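Local coordinates for protein alpha-1,2-mannosidase (Trichoderma reesei, PDB 1HCU) that probably trims alpha-1,2-linked mannose residues from high-mannose N-glycans, as a calcium-dependent glycosidase of glycosyl hydrolase family 47, at residues A[105-116]-A[130-140]; A[350-358]-A[380-391]. All coordinates share one frame; numbering follows the deposited sequence.

Contact 1: A[105-116]-A[130-140]; sequences YLGGLLSAYDLL and VNSLLRQAQTL
Tyr113 lies across the flank of helix 130-140 and buries more surface here than any other residue, fitting as a knob among Val130, Asn131, Leu133 and Leu134. With CG anti to the backbone N, chi1 of -177° sets the ring beside Val130 O and against Leu134, which covers one face: Leu134 CB stands 3.9 Å from the centroid of the Tyr113 ring, a CH-pi contact. The CD2 methyl of Leu134 reaches farther out, 3.6 Å from Tyr113 CZ. In the plane of the ring, Val130 O meets Tyr113 CD1 at 3.5 Å, so a backbone carbonyl borders the ring at its edge while the leucine covers one face. Cut back to an alanine, Tyr113 would probably leave Leu134 CB and CD2 without the ring they cover and open a gap beside Val130.

Leu133 is the answering knob. It points at helix 105-116 and enters the hole formed by Leu109, Ala112, Tyr113 and Leu116; its CD1 branch lies 3.8 Å from Ala112 CB, while its CD2 branch meets Leu109 CD2 at 3.9 Å. Leu109 straddles the next turn as well, sending CD1 over the backbone of Ala137. Ala137 CB is touched by Leu110 CD1 at 3.4 Å and also by Leu106 CD1. At the far end Leu140 CD1 packs against Tyr105 CB. The Tyr105 ring leads away from this helix, and its OH is hydrogen-bonded to Arg51 O.

The axes approach to 8.5 Å with their directions 151° apart. Helix 56-67 covers Ala112 and Leu116, and helix 182-192 touches Leu106, Leu110 and Tyr113. Antiparallel pairing of consecutive helices is how the (alpha/alpha)7 barrel of family 47 mannosidases is built.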
loop_
_atom_site.group_PDB
_atom_site.type_symbol
_atom_site.label_atom_id
_atom_site.label_comp_id
_atom_site.label_asym_id
_atom_site.label_seq_id
_atom_site.Cartn_x
_atom_site.Cartn_y
_atom_site.Cartn_z
ATOM N N TYR A 105 -8.313 3.218 -8.179
ATOM C CA TYR A 105 -9.169 2.988 -9.334
ATOM C C TYR A 105 -8.518 2.217 -10.480
ATOM O O TYR A 105 -8.957 1.126 -10.835
ATOM C CB TYR A 105 -9.720 4.329 -9.815
ATOM C CG TYR A 105 -10.676 4.954 -8.817
ATOM C CD1 TYR A 105 -10.349 6.125 -8.132
ATOM C CD2 TYR A 105 -11.931 4.381 -8.581
ATOM C CE1 TYR A 105 -11.260 6.719 -7.240
ATOM C CE2 TYR A 105 -12.842 4.962 -7.699
ATOM C CZ TYR A 105 -12.507 6.133 -7.035
ATOM O OH TYR A 105 -13.441 6.733 -6.214
ATOM N N LEU A 106 -7.466 2.784 -11.048
ATOM C CA LEU A 106 -6.766 2.136 -12.130
ATOM C C LEU A 106 -6.277 0.753 -11.663
ATOM O O LEU A 106 -6.483 -0.258 -12.338
ATOM C CB LEU A 106 -5.600 3.026 -12.571
ATOM C CG LEU A 106 -4.971 2.682 -13.911
ATOM C CD1 LEU A 106 -6.073 2.637 -14.961
ATOM C CD2 LEU A 106 -3.897 3.709 -14.282
ATOM N N GLY A 107 -5.650 0.707 -10.491
ATOM C CA GLY A 107 -5.171 -0.566 -9.963
ATOM C C GLY A 107 -6.298 -1.555 -9.731
ATOM O O GLY A 107 -6.213 -2.717 -10.128
ATOM N N GLY A 108 -7.366 -1.089 -9.090
ATOM C CA GLY A 108 -8.502 -1.951 -8.809
ATOM C C GLY A 108 -9.167 -2.526 -10.047
ATOM O O GLY A 108 -9.542 -3.698 -10.062
ATOM N N LEU A 109 -9.311 -1.702 -11.086
ATOM C CA LEU A 109 -9.943 -2.123 -12.339
ATOM C C LEU A 109 -9.058 -3.120 -13.077
ATOM O O LEU A 109 -9.544 -4.114 -13.608
ATOM C CB LEU A 109 -10.214 -0.905 -13.239
ATOM C CG LEU A 109 -11.261 0.116 -12.765
ATOM C CD1 LEU A 109 -11.106 1.443 -13.530
ATOM C CD2 LEU A 109 -12.660 -0.466 -12.958
ATOM N N LEU A 110 -7.759 -2.850 -13.103
ATOM C CA LEU A 110 -6.812 -3.727 -13.785
ATOM C C LEU A 110 -6.613 -5.075 -13.086
ATOM O O LEU A 110 -6.509 -6.107 -13.753
ATOM C CB LEU A 110 -5.462 -3.016 -13.952
ATOM C CG LEU A 110 -5.140 -2.348 -15.298
ATOM C CD1 LEU A 110 -6.294 -1.505 -15.799
ATOM C CD2 LEU A 110 -3.897 -1.493 -15.123
ATOM N N SER A 111 -6.567 -5.084 -11.757
ATOM C CA SER A 111 -6.384 -6.347 -11.046
ATOM C C SER A 111 -7.632 -7.208 -11.234
ATOM O O SER A 111 -7.536 -8.414 -11.478
ATOM C CB SER A 111 -6.108 -6.107 -9.554
ATOM O OG SER A 111 -7.192 -5.454 -8.917
ATOM N N ALA A 112 -8.805 -6.586 -11.136
ATOM C CA ALA A 112 -10.055 -7.309 -11.325
ATOM C C ALA A 112 -10.084 -7.861 -12.749
ATOM O O ALA A 112 -10.491 -9.001 -12.979
ATOM C CB ALA A 112 -11.240 -6.381 -11.102
ATOM N N TYR A 113 -9.643 -7.057 -13.708
ATOM C CA TYR A 113 -9.634 -7.504 -15.092
ATOM C C TYR A 113 -8.722 -8.725 -15.262
ATOM O O TYR A 113 -9.127 -9.731 -15.846
ATOM C CB TYR A 113 -9.181 -6.360 -15.996
ATOM C CG TYR A 113 -9.206 -6.691 -17.467
ATOM C CD1 TYR A 113 -10.405 -6.766 -18.175
ATOM C CD2 TYR A 113 -8.021 -6.928 -18.149
ATOM C CE1 TYR A 113 -10.409 -7.074 -19.537
ATOM C CE2 TYR A 113 -8.010 -7.233 -19.485
ATOM C CZ TYR A 113 -9.197 -7.308 -20.179
ATOM O OH TYR A 113 -9.140 -7.649 -21.509
ATOM N N ASP A 114 -7.502 -8.646 -14.730
ATOM C CA ASP A 114 -6.565 -9.756 -14.840
ATOM C C ASP A 114 -7.066 -11.020 -14.140
ATOM O O ASP A 114 -6.869 -12.126 -14.638
ATOM C CB ASP A 114 -5.184 -9.371 -14.290
ATOM C CG ASP A 114 -4.361 -8.549 -15.282
ATOM O OD1 ASP A 114 -4.604 -8.665 -16.502
ATOM O OD2 ASP A 114 -3.458 -7.803 -14.846
ATOM N N LEU A 115 -7.717 -10.868 -12.993
ATOM C CA LEU A 115 -8.221 -12.034 -12.284
ATOM C C LEU A 115 -9.413 -12.669 -13.011
ATOM O O LEU A 115 -9.446 -13.887 -13.210
ATOM C CB LEU A 115 -8.615 -11.659 -10.852
ATOM C CG LEU A 115 -7.471 -11.223 -9.920
ATOM C CD1 LEU A 115 -8.043 -10.783 -8.580
ATOM C CD2 LEU A 115 -6.489 -12.361 -9.724
ATOM N N LEU A 116 -10.375 -11.845 -13.425
ATOM C CA LEU A 116 -11.564 -12.344 -14.116
ATOM C C LEU A 116 -11.280 -12.943 -15.500
ATOM O O LEU A 116 -12.119 -13.643 -16.057
ATOM C CB LEU A 116 -12.619 -11.230 -14.221
ATOM C CG LEU A 116 -13.184 -10.795 -12.860
ATOM C CD1 LEU A 116 -14.285 -9.769 -13.054
ATOM C CD2 LEU A 116 -13.722 -12.005 -12.121
ATOM N N VAL A 130 -16.860 -7.620 -17.880
ATOM C CA VAL A 130 -15.439 -7.753 -17.630
ATOM C C VAL A 130 -14.686 -6.742 -18.499
ATOM O O VAL A 130 -13.811 -6.022 -18.010
ATOM C CB VAL A 130 -14.954 -9.167 -17.959
ATOM C CG1 VAL A 130 -13.445 -9.233 -17.852
ATOM C CG2 VAL A 130 -15.604 -10.161 -17.016
ATOM N N ASN A 131 -15.036 -6.683 -19.784
ATOM C CA ASN A 131 -14.391 -5.751 -20.712
ATOM C C ASN A 131 -14.513 -4.297 -20.262
ATOM O O ASN A 131 -13.636 -3.483 -20.555
ATOM C CB ASN A 131 -14.984 -5.875 -22.122
ATOM C CG ASN A 131 -14.606 -7.175 -22.813
ATOM O OD1 ASN A 131 -13.897 -8.017 -22.253
ATOM N ND2 ASN A 131 -15.084 -7.344 -24.048
ATOM N N SER A 132 -15.602 -3.968 -19.570
ATOM C CA SER A 132 -15.804 -2.601 -19.093
ATOM C C SER A 132 -14.676 -2.159 -18.167
ATOM O O SER A 132 -14.240 -1.006 -18.213
ATOM C CB SER A 132 -17.140 -2.471 -18.347
ATOM O OG SER A 132 -18.238 -2.531 -19.239
ATOM N N LEU A 133 -14.210 -3.079 -17.325
ATOM C CA LEU A 133 -13.135 -2.775 -16.390
ATOM C C LEU A 133 -11.970 -2.146 -17.150
ATOM O O LEU A 133 -11.517 -1.056 -16.811
ATOM C CB LEU A 133 -12.666 -4.049 -15.669
ATOM C CG LEU A 133 -13.696 -4.825 -14.835
ATOM C CD1 LEU A 133 -13.124 -6.169 -14.405
ATOM C CD2 LEU A 133 -14.097 -4.003 -13.619
ATOM N N LEU A 134 -11.500 -2.828 -18.190
ATOM C CA LEU A 134 -10.388 -2.319 -18.980
ATOM C C LEU A 134 -10.755 -1.037 -19.722
ATOM O O LEU A 134 -9.968 -0.090 -19.756
ATOM C CB LEU A 134 -9.896 -3.383 -19.974
ATOM C CG LEU A 134 -8.781 -2.982 -20.946
ATOM C CD1 LEU A 134 -7.606 -2.387 -20.186
ATOM C CD2 LEU A 134 -8.333 -4.203 -21.729
ATOM N N ARG A 135 -11.948 -0.991 -20.307
ATOM C CA ARG A 135 -12.366 0.209 -21.026
ATOM C C ARG A 135 -12.397 1.400 -20.088
ATOM O O ARG A 135 -11.884 2.471 -20.414
ATOM C CB ARG A 135 -13.751 0.024 -21.656
ATOM C CG ARG A 135 -13.771 -0.909 -22.845
ATOM N N GLN A 136 -12.994 1.216 -18.914
ATOM C CA GLN A 136 -13.078 2.310 -17.950
ATOM C C GLN A 136 -11.698 2.739 -17.449
ATOM O O GLN A 136 -11.476 3.918 -17.185
ATOM C CB GLN A 136 -13.985 1.913 -16.778
ATOM C CG GLN A 136 -15.486 1.976 -17.094
ATOM C CD GLN A 136 -16.054 3.393 -17.042
ATOM O OE1 GLN A 136 -16.999 3.662 -16.303
ATOM N NE2 GLN A 136 -15.486 4.296 -17.825
ATOM N N ALA A 137 -10.770 1.788 -17.338
ATOM C CA ALA A 137 -9.414 2.097 -16.875
ATOM C C ALA A 137 -8.719 3.005 -17.888
ATOM O O ALA A 137 -8.076 3.986 -17.525
ATOM C CB ALA A 137 -8.616 0.814 -16.690
ATOM N N GLN A 138 -8.855 2.673 -19.165
ATOM C CA GLN A 138 -8.248 3.475 -20.210
ATOM C C GLN A 138 -8.897 4.861 -20.259
ATOM O O GLN A 138 -8.214 5.862 -20.447
ATOM C CB GLN A 138 -8.379 2.762 -21.550
ATOM C CG GLN A 138 -7.771 3.516 -22.712
ATOM C CD GLN A 138 -7.522 2.618 -23.901
ATOM O OE1 GLN A 138 -8.311 1.721 -24.189
ATOM N NE2 GLN A 138 -6.423 2.857 -24.605
ATOM N N THR A 139 -10.210 4.922 -20.055
ATOM C CA THR A 139 -10.913 6.203 -20.050
ATOM C C THR A 139 -10.349 7.088 -18.934
ATOM O O THR A 139 -10.069 8.273 -19.150
ATOM C CB THR A 139 -12.447 6.014 -19.842
ATOM O OG1 THR A 139 -13.003 5.322 -20.966
ATOM C CG2 THR A 139 -13.146 7.360 -19.688
ATOM N N LEU A 140 -10.177 6.507 -17.748
ATOM C CA LEU A 140 -9.633 7.230 -16.599
ATOM C C LEU A 140 -8.226 7.723 -16.930
ATOM O O LEU A 140 -7.897 8.900 -16.746
ATOM C CB LEU A 140 -9.542 6.307 -15.379
ATOM C CG LEU A 140 -9.856 6.837 -13.975
ATOM C CD1 LEU A 140 -9.278 5.865 -12.939
ATOM C CD2 LEU A 140 -9.289 8.226 -13.764
#

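Contact 2: A[350-358]-A[380-391]; sequences IGPEGFAWV and GFWVTAPYYILR
Gly354 O is gripped by two backbone donors, Thr384 N at 2.9 Å and Ala385 N at 3.0 Å, both coming from the same face of its carbonyl plane. This is a classic beta bulge in an antiparallel pairing of 354-356 with 382-383, where the sheet shifts register by one residue. Gly354 has little room to spare: a CB there would clash with Thr384 OG1 and crowd Ala385 CB. Beyond the bulge the pairing is regular, Ala356 and Trp382 exchanging two bonds, with Ala356 N meeting Trp382 O almost head-on.

Trp382 bends back over its neighbour strand. Its CG sits between the backbone N and the carbonyl carbon (chi1 65°), which folds the indole across Ala356 and Trp357; Ala356 O lies 3.3 Å above the Trp382 ring plane and Val358 CG2 reaches its edge. Under the other side of the sheet Phe355 and Phe381 meet obliquely, and Pro352 CB packs on Val383 CG1 at 3.6 Å. Thr342 of helix 326-344 touches Pro352, Phe355 and Phe381.

At the other end of the pairing the Ile350 CG2 methyl sits over one face of the Tyr388 ring, 3.8 Å from its centroid. A water bridges the loops here, donating to Gly351 O and Tyr387 O.

Glu353, predicted to be a proton donor of the active site, rests its CB over one face of the Tyr387 ring. Arg391, whose side chain also lies close to the predicted active-site residue Glu393, forms a salt bridge with Glu353 side-on, both bonding nitrogens converging on one oxygen. Arg391 NE reaches Glu353 OE2 at 2.9 Å with an N-H...O angle of 161°. The carboxylate is turned 54° from the guanidinium plane, and Arg391 NH2 adds a longer bond to the same Glu353 OE2 at 3.3 Å.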
loop_
_atom_site.group_PDB
_atom_site.type_symbol
_atom_site.label_atom_id
_atom_site.label_comp_id
_atom_site.label_asym_id
_atom_site.label_seq_id
_atom_site.Cartn_x
_atom_site.Cartn_y
_atom_site.Cartn_z
ATOM N N ILE A 350 -3.000 -3.231 19.055
ATOM C CA ILE A 350 -2.953 -2.640 17.718
ATOM C C ILE A 350 -1.803 -1.627 17.645
ATOM O O ILE A 350 -1.589 -0.862 18.588
ATOM C CB ILE A 350 -4.298 -1.924 17.378
ATOM C CG1 ILE A 350 -5.439 -2.950 17.388
ATOM C CG2 ILE A 350 -4.208 -1.230 16.012
ATOM C CD1 ILE A 350 -6.833 -2.351 17.267
ATOM N N GLY A 351 -1.072 -1.622 16.531
ATOM C CA GLY A 351 0.057 -0.712 16.378
ATOM C C GLY A 351 -0.301 0.758 16.200
ATOM O O GLY A 351 -1.333 1.076 15.616
ATOM N N PRO A 352 0.541 1.681 16.694
ATOM C CA PRO A 352 0.313 3.126 16.587
ATOM C C PRO A 352 0.601 3.660 15.187
ATOM O O PRO A 352 1.298 3.023 14.407
ATOM C CB PRO A 352 1.267 3.701 17.631
ATOM C CG PRO A 352 2.430 2.759 17.556
ATOM C CD PRO A 352 1.764 1.396 17.470
ATOM N N GLU A 353 0.052 4.831 14.884
ATOM C CA GLU A 353 0.232 5.476 13.587
ATOM C C GLU A 353 1.659 5.995 13.475
ATOM O O GLU A 353 2.294 5.919 12.419
ATOM C CB GLU A 353 -0.746 6.637 13.466
ATOM C CG GLU A 353 -1.534 6.634 12.191
ATOM C CD GLU A 353 -0.740 7.171 11.049
ATOM O OE1 GLU A 353 0.058 8.091 11.302
ATOM O OE2 GLU A 353 -0.918 6.699 9.912
ATOM N N GLY A 354 2.147 6.525 14.588
ATOM C CA GLY A 354 3.493 7.043 14.644
ATOM C C GLY A 354 4.093 6.724 15.998
ATOM O O GLY A 354 3.401 6.812 17.014
ATOM N N PHE A 355 5.366 6.337 16.009
ATOM C CA PHE A 355 6.063 6.018 17.245
ATOM C C PHE A 355 7.531 6.404 17.119
ATOM O O PHE A 355 8.036 6.602 16.013
ATOM C CB PHE A 355 5.925 4.521 17.587
ATOM C CG PHE A 355 6.575 3.595 16.588
ATOM C CD1 PHE A 355 7.909 3.219 16.718
ATOM C CD2 PHE A 355 5.845 3.104 15.507
ATOM C CE1 PHE A 355 8.508 2.365 15.792
ATOM C CE2 PHE A 355 6.436 2.249 14.574
ATOM C CZ PHE A 355 7.769 1.879 14.717
ATOM N N ALA A 356 8.213 6.512 18.256
ATOM C CA ALA A 356 9.622 6.896 18.252
ATOM C C ALA A 356 10.440 6.193 19.340
ATOM O O ALA A 356 9.893 5.554 20.235
ATOM C CB ALA A 356 9.738 8.411 18.401
ATOM N N TRP A 357 11.757 6.317 19.260
ATOM C CA TRP A 357 12.618 5.673 20.237
ATOM C C TRP A 357 13.934 6.428 20.347
ATOM O O TRP A 357 14.087 7.510 19.780
ATOM C CB TRP A 357 12.864 4.217 19.823
ATOM C CG TRP A 357 13.542 4.075 18.484
ATOM C CD1 TRP A 357 14.869 3.852 18.258
ATOM C CD2 TRP A 357 12.931 4.198 17.190
ATOM N NE1 TRP A 357 15.124 3.830 16.907
ATOM C CE2 TRP A 357 13.954 4.040 16.229
ATOM C CE3 TRP A 357 11.619 4.427 16.748
ATOM C CZ2 TRP A 357 13.707 4.105 14.851
ATOM C CZ3 TRP A 357 11.375 4.494 15.370
ATOM C CH2 TRP A 357 12.413 4.333 14.445
ATOM N N VAL A 358 14.871 5.869 21.100
ATOM C CA VAL A 358 16.181 6.479 21.253
ATOM C C VAL A 358 17.156 5.558 20.526
ATOM O O VAL A 358 17.252 4.371 20.852
ATOM C CB VAL A 358 16.589 6.582 22.738
ATOM C CG1 VAL A 358 17.944 7.256 22.854
ATOM C CG2 VAL A 358 15.545 7.373 23.524
ATOM N N GLY A 380 10.188 -0.565 24.177
ATOM C CA GLY A 380 11.188 -0.223 23.186
ATOM C C GLY A 380 10.783 0.904 22.252
ATOM O O GLY A 380 11.460 1.158 21.257
ATOM N N PHE A 381 9.684 1.588 22.561
ATOM C CA PHE A 381 9.224 2.703 21.734
ATOM C C PHE A 381 8.133 3.470 22.469
ATOM O O PHE A 381 7.576 2.978 23.448
ATOM C CB PHE A 381 8.670 2.169 20.397
ATOM C CG PHE A 381 7.338 1.445 20.523
ATOM C CD1 PHE A 381 6.135 2.135 20.380
ATOM C CD2 PHE A 381 7.292 0.080 20.801
ATOM C CE1 PHE A 381 4.898 1.475 20.511
ATOM C CE2 PHE A 381 6.073 -0.590 20.936
ATOM C CZ PHE A 381 4.870 0.108 20.791
ATOM N N TRP A 382 7.853 4.690 22.033
ATOM C CA TRP A 382 6.753 5.435 22.624
ATOM C C TRP A 382 5.893 5.940 21.474
ATOM O O TRP A 382 6.362 6.066 20.341
ATOM C CB TRP A 382 7.244 6.572 23.528
ATOM C CG TRP A 382 7.980 7.665 22.875
ATOM C CD1 TRP A 382 7.451 8.778 22.290
ATOM C CD2 TRP A 382 9.400 7.805 22.802
ATOM N NE1 TRP A 382 8.455 9.610 21.862
ATOM C CE2 TRP A 382 9.664 9.041 22.162
ATOM C CE3 TRP A 382 10.477 7.009 23.218
ATOM C CZ2 TRP A 382 10.962 9.502 21.927
ATOM C CZ3 TRP A 382 11.769 7.464 22.988
ATOM C CH2 TRP A 382 12.001 8.704 22.346
ATOM N N VAL A 383 4.626 6.198 21.763
ATOM C CA VAL A 383 3.680 6.640 20.747
ATOM C C VAL A 383 3.668 8.140 20.542
ATOM O O VAL A 383 3.645 8.903 21.502
ATOM C CB VAL A 383 2.246 6.204 21.109
ATOM C CG1 VAL A 383 1.300 6.501 19.952
ATOM C CG2 VAL A 383 2.230 4.728 21.465
ATOM N N THR A 384 3.664 8.546 19.276
ATOM C CA THR A 384 3.628 9.955 18.907
ATOM C C THR A 384 2.297 10.256 18.205
ATOM O O THR A 384 1.811 11.386 18.226
ATOM C CB THR A 384 4.802 10.323 17.961
ATOM O OG1 THR A 384 4.773 9.477 16.810
ATOM C CG2 THR A 384 6.149 10.155 18.669
ATOM N N ALA A 385 1.716 9.229 17.584
ATOM C CA ALA A 385 0.440 9.348 16.878
ATOM C C ALA A 385 -0.316 8.078 17.233
ATOM O O ALA A 385 -0.113 7.031 16.619
ATOM C CB ALA A 385 0.669 9.431 15.379
ATOM N N PRO A 386 -1.210 8.165 18.227
ATOM C CA PRO A 386 -2.038 7.077 18.759
ATOM C C PRO A 386 -3.135 6.443 17.921
ATOM O O PRO A 386 -3.492 5.286 18.155
ATOM C CB PRO A 386 -2.591 7.679 20.050
ATOM C CG PRO A 386 -2.779 9.120 19.673
ATOM C CD PRO A 386 -1.515 9.442 18.908
ATOM N N TYR A 387 -3.680 7.166 16.952
ATOM C CA TYR A 387 -4.765 6.589 16.171
ATOM C C TYR A 387 -4.394 5.457 15.221
ATOM O O TYR A 387 -3.219 5.211 14.928
ATOM C CB TYR A 387 -5.509 7.684 15.398
ATOM C CG TYR A 387 -4.628 8.558 14.544
ATOM C CD1 TYR A 387 -3.985 9.680 15.078
ATOM C CD2 TYR A 387 -4.423 8.258 13.199
ATOM C CE1 TYR A 387 -3.154 10.483 14.283
ATOM C CE2 TYR A 387 -3.597 9.050 12.401
ATOM C CZ TYR A 387 -2.970 10.152 12.949
ATOM O OH TYR A 387 -2.142 10.903 12.157
ATOM N N TYR A 388 -5.432 4.762 14.768
ATOM C CA TYR A 388 -5.330 3.656 13.822
ATOM C C TYR A 388 -6.528 3.781 12.868
ATOM O O TYR A 388 -7.686 3.832 13.308
ATOM C CB TYR A 388 -5.385 2.300 14.541
ATOM C CG TYR A 388 -5.405 1.125 13.582
ATOM C CD1 TYR A 388 -4.296 0.820 12.788
ATOM C CD2 TYR A 388 -6.553 0.345 13.432
ATOM C CE1 TYR A 388 -4.334 -0.227 11.870
ATOM C CE2 TYR A 388 -6.602 -0.704 12.517
ATOM C CZ TYR A 388 -5.491 -0.986 11.741
ATOM O OH TYR A 388 -5.537 -2.028 10.838
ATOM N N ILE A 389 -6.256 3.834 11.568
ATOM C CA ILE A 389 -7.333 3.975 10.598
ATOM C C ILE A 389 -7.472 2.800 9.648
ATOM O O ILE A 389 -7.699 2.967 8.446
ATOM C CB ILE A 389 -7.199 5.296 9.786
ATOM C CG1 ILE A 389 -5.955 5.274 8.898
ATOM C CG2 ILE A 389 -7.095 6.473 10.743
ATOM C CD1 ILE A 389 -5.835 6.514 8.015
ATOM N N LEU A 390 -7.328 1.602 10.204
ATOM C CA LEU A 390 -7.482 0.369 9.444
ATOM C C LEU A 390 -6.392 0.113 8.394
ATOM O O LEU A 390 -6.660 -0.521 7.365
ATOM C CB LEU A 390 -8.879 0.366 8.791
ATOM C CG LEU A 390 -10.067 0.639 9.742
ATOM C CD1 LEU A 390 -11.393 0.656 8.994
ATOM C CD2 LEU A 390 -10.098 -0.455 10.824
ATOM N N ARG A 391 -5.170 0.585 8.647
ATOM C CA ARG A 391 -4.075 0.372 7.694
ATOM C C ARG A 391 -3.730 -1.105 7.566
ATOM O O ARG A 391 -4.044 -1.901 8.446
ATOM C CB ARG A 391 -2.834 1.183 8.078
ATOM C CG ARG A 391 -3.025 2.685 7.832
ATOM C CD ARG A 391 -1.716 3.428 7.924
ATOM N NE ARG A 391 -1.853 4.883 7.888
ATOM C CZ ARG A 391 -2.234 5.603 6.832
ATOM N NH1 ARG A 391 -2.542 5.016 5.677
ATOM N NH2 ARG A 391 -2.275 6.927 6.927
HETATM O O HOH W 1 -2.131 2.996 13.464
#

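In the fold
Followed from the N terminus, the chain completes contact 1 first: helix 98-117 turns through a short connection and helix 127-144 runs back alongside it, with 13 residues between segments 105-116 and 130-140. The chain then travels through more helices and the strands 292-297 and 300-306 before contact 2 opens at 350-358. Here 21 residues, including helix 373-379, separate the segments that pair, adding strand 382-383 to the antiparallel sheet. The two contacts are in series, neither nested nor crossed. Their centres are 35 Å apart, on opposite sides of the chain's centre: one joins neighbouring helices, the other ties sheet to loops, holds one predicted active-site residue, Glu353, and lies next to another, Glu393.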